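Local coordinates for fructose-1,6-bisphosphatase/inositol-1-monophosphatase (Thermotoga maritima, PDB 2P3N), which dephosphorylates fructose 1,6-bisphosphate and myo-inositol phosphates with broad specificity, using magnesium as cofactor, at residues Glu52-Phe57 with Glu66-Lys71; Lys166-Ile171 with Val189-Thr194. All coordinates share one frame; numbering follows the deposited sequence.

Contact 1: residues Glu52-Phe57 with Glu66-Lys71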
ATOM      1  N   GLU A  52      15.243  21.924   0.051  1.00 29.05           N
ATOM      2  CA  GLU A  52      15.795  21.156  -1.064  1.00 30.97           C
ATOM      3  C   GLU A  52      15.748  21.955  -2.353  1.00 31.21           C
ATOM      4  O   GLU A  52      16.656  21.858  -3.189  1.00 30.84           O
ATOM      5  CB  GLU A  52      15.040  19.840  -1.252  1.00 34.99           C
ATOM      6  CG  GLU A  52      15.538  18.712  -0.365  1.00 41.04           C
ATOM      7  CD  GLU A  52      16.909  18.212  -0.767  1.00 40.53           C
ATOM      8  OE1 GLU A  52      17.015  17.469  -1.768  1.00 33.33           O
ATOM      9  OE2 GLU A  52      17.882  18.575  -0.077  1.00 53.04           O
ATOM     10  N   ILE A  53      14.684  22.730  -2.523  1.00 25.13           N
ATOM     11  CA  ILE A  53      14.563  23.548  -3.706  1.00 24.95           C
ATOM     12  C   ILE A  53      15.659  24.607  -3.632  1.00 30.46           C
ATOM     13  O   ILE A  53      16.452  24.758  -4.565  1.00 29.69           O
ATOM     14  CB  ILE A  53      13.183  24.203  -3.782  1.00 25.84           C
ATOM     15  CG1 ILE A  53      12.118  23.130  -4.019  1.00 23.01           C
ATOM     16  CG2 ILE A  53      13.156  25.202  -4.906  1.00 30.36           C
ATOM     17  CD1 ILE A  53      10.716  23.673  -4.130  1.00 23.43           C
ATOM     18  N   ARG A  54      15.722  25.315  -2.506  1.00 33.25           N
ATOM     19  CA  ARG A  54      16.734  26.356  -2.303  1.00 38.00           C
ATOM     20  C   ARG A  54      18.146  25.817  -2.542  1.00 39.91           C
ATOM     21  O   ARG A  54      19.061  26.555  -2.927  1.00 41.32           O
ATOM     22  CB  ARG A  54      16.639  26.923  -0.880  1.00 35.92           C
ATOM     23  CG  ARG A  54      15.416  27.803  -0.614  1.00 38.44           C
ATOM     24  CD  ARG A  54      15.676  29.267  -0.974  1.00 41.34           C
ATOM     25  NE  ARG A  54      14.497  30.129  -0.845  1.00 43.58           N
ATOM     26  CZ  ARG A  54      13.851  30.378   0.293  1.00 46.58           C
ATOM     27  NH1 ARG A  54      14.253  29.831   1.432  1.00 48.83           N
ATOM     28  NH2 ARG A  54      12.800  31.189   0.287  1.00 47.97           N
ATOM     29  N   LYS A  55      18.311  24.520  -2.324  1.00 40.15           N
ATOM     30  CA  LYS A  55      19.600  23.879  -2.486  1.00 39.33           C
ATOM     31  C   LYS A  55      19.955  23.586  -3.934  1.00 40.70           C
ATOM     32  O   LYS A  55      21.080  23.845  -4.362  1.00 41.90           O
ATOM     33  CB  LYS A  55      19.622  22.589  -1.675  1.00 34.53           C
ATOM     34  CG  LYS A  55      20.857  21.749  -1.858  1.00 38.11           C
ATOM     35  CD  LYS A  55      20.787  20.540  -0.944  1.00 43.09           C
ATOM     36  CE  LYS A  55      21.994  19.635  -1.080  1.00 44.78           C
ATOM     37  NZ  LYS A  55      21.798  18.403  -0.248  1.00 47.64           N
ATOM     38  N   PHE A  56      18.997  23.054  -4.689  1.00 40.40           N
ATOM     39  CA  PHE A  56      19.245  22.707  -6.088  1.00 39.35           C
ATOM     40  C   PHE A  56      18.830  23.773  -7.087  1.00 39.24           C
ATOM     41  O   PHE A  56      19.216  23.731  -8.255  1.00 37.81           O
ATOM     42  CB  PHE A  56      18.559  21.382  -6.442  1.00 31.72           C
ATOM     43  CG  PHE A  56      19.165  20.193  -5.764  1.00 31.65           C
ATOM     44  CD1 PHE A  56      18.782  19.837  -4.473  1.00 33.44           C
ATOM     45  CD2 PHE A  56      20.175  19.465  -6.387  1.00 31.50           C
ATOM     46  CE1 PHE A  56      19.403  18.773  -3.810  1.00 28.99           C
ATOM     47  CE2 PHE A  56      20.800  18.401  -5.733  1.00 29.80           C
ATOM     48  CZ  PHE A  56      20.415  18.057  -4.447  1.00 28.16           C
ATOM     49  N   PHE A  57      18.048  24.736  -6.628  1.00 43.62           N
ATOM     50  CA  PHE A  57      17.593  25.808  -7.504  1.00 46.33           C
ATOM     51  C   PHE A  57      17.892  27.136  -6.817  1.00 45.50           C
ATOM     52  O   PHE A  57      17.014  27.988  -6.645  1.00 46.31           O
ATOM     53  CB  PHE A  57      16.103  25.610  -7.787  1.00 48.17           C
ATOM     54  CG  PHE A  57      15.798  24.292  -8.456  1.00 49.01           C
ATOM     55  CD1 PHE A  57      15.811  24.178  -9.842  1.00 49.36           C
ATOM     56  CD2 PHE A  57      15.563  23.153  -7.701  1.00 48.68           C
ATOM     57  CE1 PHE A  57      15.595  22.945 -10.461  1.00 46.67           C
ATOM     58  CE2 PHE A  57      15.349  21.922  -8.313  1.00 46.25           C
ATOM     59  CZ  PHE A  57      15.365  21.819  -9.691  1.00 47.51           C
ATOM     60  N   GLU A  66       2.463  28.550   3.858  1.00 41.67           N
ATOM     61  CA  GLU A  66       2.876  28.986   5.172  1.00 45.27           C
ATOM     62  C   GLU A  66       4.006  30.011   5.204  1.00 50.77           C
ATOM     63  O   GLU A  66       5.134  29.676   5.559  1.00 52.66           O
ATOM     64  CB  GLU A  66       3.263  27.764   6.005  1.00 44.75           C
ATOM     65  CG  GLU A  66       2.166  27.259   6.929  1.00 51.70           C
ATOM     66  CD  GLU A  66       0.939  26.791   6.192  1.00 55.90           C
ATOM     67  OE1 GLU A  66       1.023  25.757   5.502  1.00 68.16           O
ATOM     68  OE2 GLU A  66      -0.109  27.457   6.303  1.00 57.48           O
ATOM     69  N   GLY A  67       3.721  31.254   4.822  1.00 52.10           N
ATOM     70  CA  GLY A  67       4.750  32.281   4.894  1.00 50.13           C
ATOM     71  C   GLY A  67       5.485  32.835   3.685  1.00 48.89           C
ATOM     72  O   GLY A  67       5.365  34.016   3.396  1.00 53.33           O
ATOM     73  N   ILE A  68       6.260  32.012   2.987  1.00 49.31           N
ATOM     74  CA  ILE A  68       7.036  32.481   1.834  1.00 46.79           C
ATOM     75  C   ILE A  68       6.180  32.905   0.644  1.00 47.44           C
ATOM     76  O   ILE A  68       5.563  32.069  -0.016  1.00 46.84           O
ATOM     77  CB  ILE A  68       8.020  31.394   1.362  1.00 49.73           C
ATOM     78  CG1 ILE A  68       8.685  30.733   2.576  1.00 47.12           C
ATOM     79  CG2 ILE A  68       9.074  32.010   0.443  1.00 36.87           C
ATOM     80  CD1 ILE A  68       9.506  29.511   2.233  1.00 58.20           C
ATOM     81  N   PHE A  69       6.160  34.206   0.356  1.00 49.80           N
ATOM     82  CA  PHE A  69       5.354  34.721  -0.758  1.00 46.29           C
ATOM     83  C   PHE A  69       6.143  35.502  -1.810  1.00 43.98           C
ATOM     84  O   PHE A  69       5.738  36.592  -2.209  1.00 44.63           O
ATOM     85  CB  PHE A  69       4.235  35.619  -0.222  1.00 48.56           C
ATOM     86  CG  PHE A  69       3.371  34.966   0.825  1.00 50.15           C
ATOM     87  CD1 PHE A  69       2.880  33.675   0.646  1.00 49.26           C
ATOM     88  CD2 PHE A  69       3.021  35.657   1.984  1.00 48.72           C
ATOM     89  CE1 PHE A  69       2.055  33.085   1.604  1.00 47.07           C
ATOM     90  CE2 PHE A  69       2.198  35.076   2.940  1.00 44.84           C
ATOM     91  CZ  PHE A  69       1.715  33.790   2.749  1.00 47.49           C
ATOM     92  N   GLU A  70       7.254  34.941  -2.277  1.00 41.11           N
ATOM     93  CA  GLU A  70       8.077  35.618  -3.268  1.00 40.83           C
ATOM     94  C   GLU A  70       7.446  35.733  -4.665  1.00 42.31           C
ATOM     95  O   GLU A  70       6.321  35.273  -4.910  1.00 40.89           O
ATOM     96  CB  GLU A  70       9.436  34.923  -3.374  1.00 30.75           C
ATOM     97  CG  GLU A  70      10.075  34.652  -2.026  1.00 31.49           C
ATOM     98  CD  GLU A  70      11.373  33.884  -2.138  1.00 33.55           C
ATOM     99  OE1 GLU A  70      11.539  33.148  -3.127  1.00 39.51           O
ATOM    100  OE2 GLU A  70      12.225  33.998  -1.233  1.00 44.09           O
ATOM    101  N   LYS A  71       8.197  36.376  -5.561  1.00 43.20           N
ATOM    102  CA  LYS A  71       7.809  36.603  -6.949  1.00 38.36           C
ATOM    103  C   LYS A  71       9.021  36.367  -7.835  1.00 41.93           C
ATOM    104  O   LYS A  71      10.154  36.659  -7.451  1.00 38.86           O
ATOM    105  CB  LYS A  71       7.334  38.036  -7.146  1.00 39.46           C
ATOM    106  CG  LYS A  71       6.115  38.403  -6.331  1.00 48.25           C
ATOM    107  CD  LYS A  71       5.674  39.829  -6.625  1.00 51.49           C
ATOM    108  CE  LYS A  71       4.502  40.248  -5.747  1.00 50.88           C
ATOM    109  NZ  LYS A  71       4.097  41.652  -6.044  1.00 52.89           N
TER

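Contact 2: residues Lys166-Ile171 with Val189-Thr194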
ATOM      1  N   LYS A 166     -29.546  17.825  -8.659  1.00 83.68           N
ATOM      2  CA  LYS A 166     -30.597  17.337  -9.541  1.00 82.36           C
ATOM      3  C   LYS A 166     -30.085  16.760 -10.867  1.00 82.39           C
ATOM      4  O   LYS A 166     -30.352  15.600 -11.192  1.00 82.70           O
ATOM      5  CB  LYS A 166     -31.604  18.460  -9.808  1.00 81.08           C
ATOM      6  CG  LYS A 166     -33.022  17.981 -10.110  1.00 80.16           C
ATOM      7  CD  LYS A 166     -33.696  17.350  -8.894  1.00 78.79           C
ATOM      8  CE  LYS A 166     -33.972  18.373  -7.794  1.00 78.70           C
ATOM      9  NZ  LYS A 166     -32.731  18.956  -7.197  1.00 75.25           N
ATOM     10  N   ARG A 167     -29.350  17.563 -11.630  1.00 80.16           N
ATOM     11  CA  ARG A 167     -28.820  17.119 -12.919  1.00 78.33           C
ATOM     12  C   ARG A 167     -27.523  16.311 -12.833  1.00 74.98           C
ATOM     13  O   ARG A 167     -26.856  16.099 -13.848  1.00 74.22           O
ATOM     14  CB  ARG A 167     -28.560  18.324 -13.826  1.00 81.76           C
ATOM     15  CG  ARG A 167     -29.790  19.015 -14.378  1.00 83.45           C
ATOM     16  CD  ARG A 167     -29.379  19.977 -15.486  1.00 83.40           C
ATOM     17  NE  ARG A 167     -29.292  21.369 -15.052  1.00 87.22           N
ATOM     18  CZ  ARG A 167     -28.688  21.796 -13.944  1.00 88.96           C
ATOM     19  NH1 ARG A 167     -28.100  20.940 -13.116  1.00 89.42           N
ATOM     20  NH2 ARG A 167     -28.667  23.096 -13.666  1.00 87.13           N
ATOM     21  N   THR A 168     -27.170  15.842 -11.641  1.00 73.39           N
ATOM     22  CA  THR A 168     -25.913  15.118 -11.488  1.00 71.05           C
ATOM     23  C   THR A 168     -25.987  13.779 -10.738  1.00 69.31           C
ATOM     24  O   THR A 168     -26.755  13.616  -9.783  1.00 69.37           O
ATOM     25  CB  THR A 168     -24.864  16.053 -10.814  1.00 66.11           C
ATOM     26  OG1 THR A 168     -23.574  15.823 -11.390  1.00 67.41           O
ATOM     27  CG2 THR A 168     -24.811  15.822  -9.303  1.00 51.64           C
ATOM     28  N   ARG A 169     -25.175  12.825 -11.192  1.00 67.07           N
ATOM     29  CA  ARG A 169     -25.108  11.493 -10.604  1.00 66.32           C
ATOM     30  C   ARG A 169     -24.814  11.590  -9.109  1.00 66.44           C
ATOM     31  O   ARG A 169     -25.479  10.939  -8.293  1.00 66.20           O
ATOM     32  CB  ARG A 169     -24.012  10.679 -11.303  1.00 70.24           C
ATOM     33  CG  ARG A 169     -23.754   9.298 -10.727  1.00 71.09           C
ATOM     34  CD  ARG A 169     -24.666   8.249 -11.330  1.00 73.08           C
ATOM     35  NE  ARG A 169     -24.343   7.930 -12.724  1.00 74.14           N
ATOM     36  CZ  ARG A 169     -23.190   7.403 -13.136  1.00 72.60           C
ATOM     37  NH1 ARG A 169     -22.229   7.133 -12.263  1.00 66.90           N
ATOM     38  NH2 ARG A 169     -23.005   7.125 -14.422  1.00 76.75           N
ATOM     39  N   ARG A 170     -23.822  12.411  -8.756  1.00 63.93           N
ATOM     40  CA  ARG A 170     -23.432  12.597  -7.355  1.00 59.56           C
ATOM     41  C   ARG A 170     -22.371  13.685  -7.179  1.00 56.33           C
ATOM     42  O   ARG A 170     -21.556  13.917  -8.071  1.00 56.72           O
ATOM     43  CB  ARG A 170     -22.904  11.278  -6.785  1.00 60.16           C
ATOM     44  CG  ARG A 170     -22.790  11.263  -5.274  1.00 61.83           C
ATOM     45  CD  ARG A 170     -23.341   9.960  -4.718  1.00 59.01           C
ATOM     46  NE  ARG A 170     -24.575   9.587  -5.396  1.00 53.47           N
ATOM     47  CZ  ARG A 170     -25.379   8.617  -4.990  1.00 54.79           C
ATOM     48  NH1 ARG A 170     -25.078   7.919  -3.901  1.00 56.62           N
ATOM     49  NH2 ARG A 170     -26.478   8.346  -5.674  1.00 52.35           N
ATOM     50  N   ILE A 171     -22.381  14.351  -6.026  1.00 50.92           N
ATOM     51  CA  ILE A 171     -21.405  15.407  -5.759  1.00 46.29           C
ATOM     52  C   ILE A 171     -20.471  14.999  -4.626  1.00 44.64           C
ATOM     53  O   ILE A 171     -20.910  14.431  -3.621  1.00 43.26           O
ATOM     54  CB  ILE A 171     -22.090  16.740  -5.372  1.00 45.15           C
ATOM     55  CG1 ILE A 171     -22.945  17.263  -6.534  1.00 41.19           C
ATOM     56  CG2 ILE A 171     -21.027  17.769  -4.996  1.00 43.81           C
ATOM     57  CD1 ILE A 171     -22.141  17.776  -7.727  1.00 35.75           C
ATOM     58  N   VAL A 189     -13.170  12.016 -11.374  1.00 38.07           N
ATOM     59  CA  VAL A 189     -14.327  12.902 -11.237  1.00 39.73           C
ATOM     60  C   VAL A 189     -14.514  13.599 -12.553  1.00 43.83           C
ATOM     61  O   VAL A 189     -13.612  13.592 -13.395  1.00 44.03           O
ATOM     62  CB  VAL A 189     -14.178  13.990 -10.153  1.00 40.59           C
ATOM     63  CG1 VAL A 189     -14.484  13.397  -8.792  1.00 42.87           C
ATOM     64  CG2 VAL A 189     -12.794  14.617 -10.212  1.00 35.62           C
ATOM     65  N   ASP A 190     -15.676  14.219 -12.727  1.00 45.83           N
ATOM     66  CA  ASP A 190     -15.986  14.886 -13.980  1.00 48.14           C
ATOM     67  C   ASP A 190     -15.693  16.374 -13.990  1.00 47.88           C
ATOM     68  O   ASP A 190     -15.367  16.941 -15.030  1.00 47.76           O
ATOM     69  CB  ASP A 190     -17.440  14.586 -14.345  1.00 47.10           C
ATOM     70  CG  ASP A 190     -17.676  13.092 -14.565  1.00 47.18           C
ATOM     71  OD1 ASP A 190     -17.062  12.522 -15.496  1.00 47.37           O
ATOM     72  OD2 ASP A 190     -18.457  12.480 -13.803  1.00 39.03           O
ATOM     73  N   PHE A 191     -15.793  17.004 -12.828  1.00 50.49           N
ATOM     74  CA  PHE A 191     -15.500  18.424 -12.731  1.00 53.87           C
ATOM     75  C   PHE A 191     -15.307  18.844 -11.285  1.00 56.75           C
ATOM     76  O   PHE A 191     -15.867  18.234 -10.366  1.00 58.75           O
ATOM     77  CB  PHE A 191     -16.607  19.251 -13.398  1.00 50.14           C
ATOM     78  CG  PHE A 191     -17.980  19.008 -12.833  1.00 43.14           C
ATOM     79  CD1 PHE A 191     -18.353  19.551 -11.609  1.00 41.21           C
ATOM     80  CD2 PHE A 191     -18.898  18.223 -13.525  1.00 40.45           C
ATOM     81  CE1 PHE A 191     -19.628  19.315 -11.076  1.00 40.69           C
ATOM     82  CE2 PHE A 191     -20.178  17.977 -13.005  1.00 40.27           C
ATOM     83  CZ  PHE A 191     -20.543  18.523 -11.779  1.00 42.27           C
ATOM     84  N   PHE A 192     -14.493  19.881 -11.096  1.00 57.01           N
ATOM     85  CA  PHE A 192     -14.186  20.410  -9.772  1.00 56.11           C
ATOM     86  C   PHE A 192     -14.224  21.938  -9.824  1.00 55.75           C
ATOM     87  O   PHE A 192     -13.659  22.554 -10.735  1.00 52.55           O
ATOM     88  CB  PHE A 192     -12.800  19.904  -9.321  1.00 53.96           C
ATOM     89  CG  PHE A 192     -12.350  20.433  -7.976  1.00 49.39           C
ATOM     90  CD1 PHE A 192     -13.161  20.316  -6.849  1.00 43.79           C
ATOM     91  CD2 PHE A 192     -11.111  21.059  -7.841  1.00 47.30           C
ATOM     92  CE1 PHE A 192     -12.741  20.817  -5.608  1.00 39.52           C
ATOM     93  CE2 PHE A 192     -10.688  21.558  -6.610  1.00 42.00           C
ATOM     94  CZ  PHE A 192     -11.503  21.437  -5.494  1.00 39.32           C
ATOM     95  N   VAL A 193     -14.899  22.536  -8.843  1.00 57.14           N
ATOM     96  CA  VAL A 193     -15.040  23.987  -8.762  1.00 57.42           C
ATOM     97  C   VAL A 193     -14.635  24.546  -7.397  1.00 56.95           C
ATOM     98  O   VAL A 193     -15.085  24.051  -6.358  1.00 56.29           O
ATOM     99  CB  VAL A 193     -16.496  24.396  -9.064  1.00 57.79           C
ATOM    100  CG1 VAL A 193     -16.860  23.988 -10.485  1.00 55.41           C
ATOM    101  CG2 VAL A 193     -17.437  23.723  -8.085  1.00 62.08           C
ATOM    102  N   THR A 194     -13.777  25.569  -7.406  1.00 58.98           N
ATOM    103  CA  THR A 194     -13.300  26.202  -6.174  1.00 61.33           C
ATOM    104  C   THR A 194     -13.641  27.684  -6.125  1.00 65.22           C
ATOM    105  O   THR A 194     -13.991  28.292  -7.138  1.00 65.62           O
ATOM    106  CB  THR A 194     -11.768  26.085  -5.988  1.00 58.75           C
ATOM    107  OG1 THR A 194     -11.098  26.780  -7.045  1.00 61.66           O
ATOM    108  CG2 THR A 194     -11.333  24.642  -5.984  1.00 61.06           C
TER

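Contact 1: residues Glu52-Phe57 with Glu66-Lys71
The carboxylate of Glu70 is engaged through both oxygens: OE2 faces Arg54 across the contact, while OE1 takes the main-chain N-H of Ile62 and, weakly, ND2 of Asn61. The pair with Arg54 is a salt bridge, NH2 to OE2 3.2 Å, but its hydrogen bond is weak, bent to an N-H...O angle of 131°. Guanidinium and carboxylate do not lie in one plane; they are inclined by 40°, and the glutamate uses a single oxygen against a single terminal nitrogen rather than forming a two-pronged, coplanar pair. The two side chains approach from opposite directions. Glu70 is stretched out beyond CG, while Arg54 kinks at chi2 (-88°), runs extended to NE and turns again there into the guanidinium; between them they span a gap whose nearest CA atoms, those of Arg54 and Ile68, are 12.2 Å apart. Besides the carboxylate, NH2 also meets the methyls of Ile68: CG2 is 3.8 Å away and CD1 4.2 Å. The isoleucine flanks the charged pair with hydrocarbon and touches Gln46 and Val50 of helix 40-56 as well as Ile62. With the N-H of Ile62 on OE1, the carboxylate is probably positioned mainly by strand 61-64, and the arginine adds a weak charged contact at OE2. Only 96 Å² is buried in all. The last turn of helix 40-56 is thus tied to the loop that leaves edge strand 61-64. Such a helix, edge strand and glutamate-bearing loop belong to the layered alpha-beta-alpha-beta-alpha sandwich of the inositol monophosphatase superfamily, in which Glu65, just past strand 61-64, and Asp79 and Ile81, at and just past the end of neighbouring strand 74-79, bind magnesium.

Contact 2: residues Lys166-Ile171 with Val189-Thr194
Phe191 has its CG lodged between the backbone N and the carbonyl carbon (chi1 57°), and this carries the ring out toward Thr168 and Ile171, although the bond that starts the side chain does not aim at them. Ile171 meets it with a chain turned at both torsions, chi2 being -71°, which brings CD1 to the ring. The ring makes both contacts with its far corner: CZ is 4.4 Å from Ile171 CD1 in an apolar contact, and 4.1 Å from Thr168 OG1. The hydroxyl lies at the edge of the ring, near its plane, so this is no OH-pi interaction, and the threonine and phenylalanine side chains cross obliquely. OG1 instead has the carbonyls of Leu143 and Cys146 within weak hydrogen-bonding range, its single proton being shared or going to one of them, and this buried oxygen is thereby satisfied on the protein side. There is no hydrogen bond across the contact, and the nearest CA atoms, of Ile171 and Val189, are 9.3 Å apart. Nearby, the buried carboxylate of Asp190 is fixed by Val147 N at OD2 and by the hydroxyl of Ser138 at OD1. Arg169 NH1 remains 6.7 Å from Asp190 OD2, too far to pair, though its charge may still favour an ionised aspartate. The distance between the backbones follows from the sheet order: strand 147-150 lies between strands 170-172 and 191-195 and runs parallel to both, so the phenylalanine bridges the second neighbours of a five-stranded mixed sheet. Helix 239-253 packs against Phe191 through Val242, helix 177-185 takes Val189 and Phe192, and a second subunit reaches Arg169 and Arg170 at the start of strand 170-172.

From the N terminus, helix 40-56 leads into contact 1, which closes a short loop holding edge strand 61-64 and the magnesium ligand Glu65. The chain then crosses the seven-stranded sheet before helix 156-167 brings it to contact 2. That contact closes a longer loop containing helix 177-185 and Arg172, which probably binds substrate, and ties strand 170-172 to strand 191-195 in the five-stranded sheet. The loops follow in series, neither enclosing nor crossing the other. Contacts 1 and 2 lie on opposite sides of the chain's centre, their own centres 35 Å apart and their nearest atoms about 17 Å: one is at the surface, the other buried.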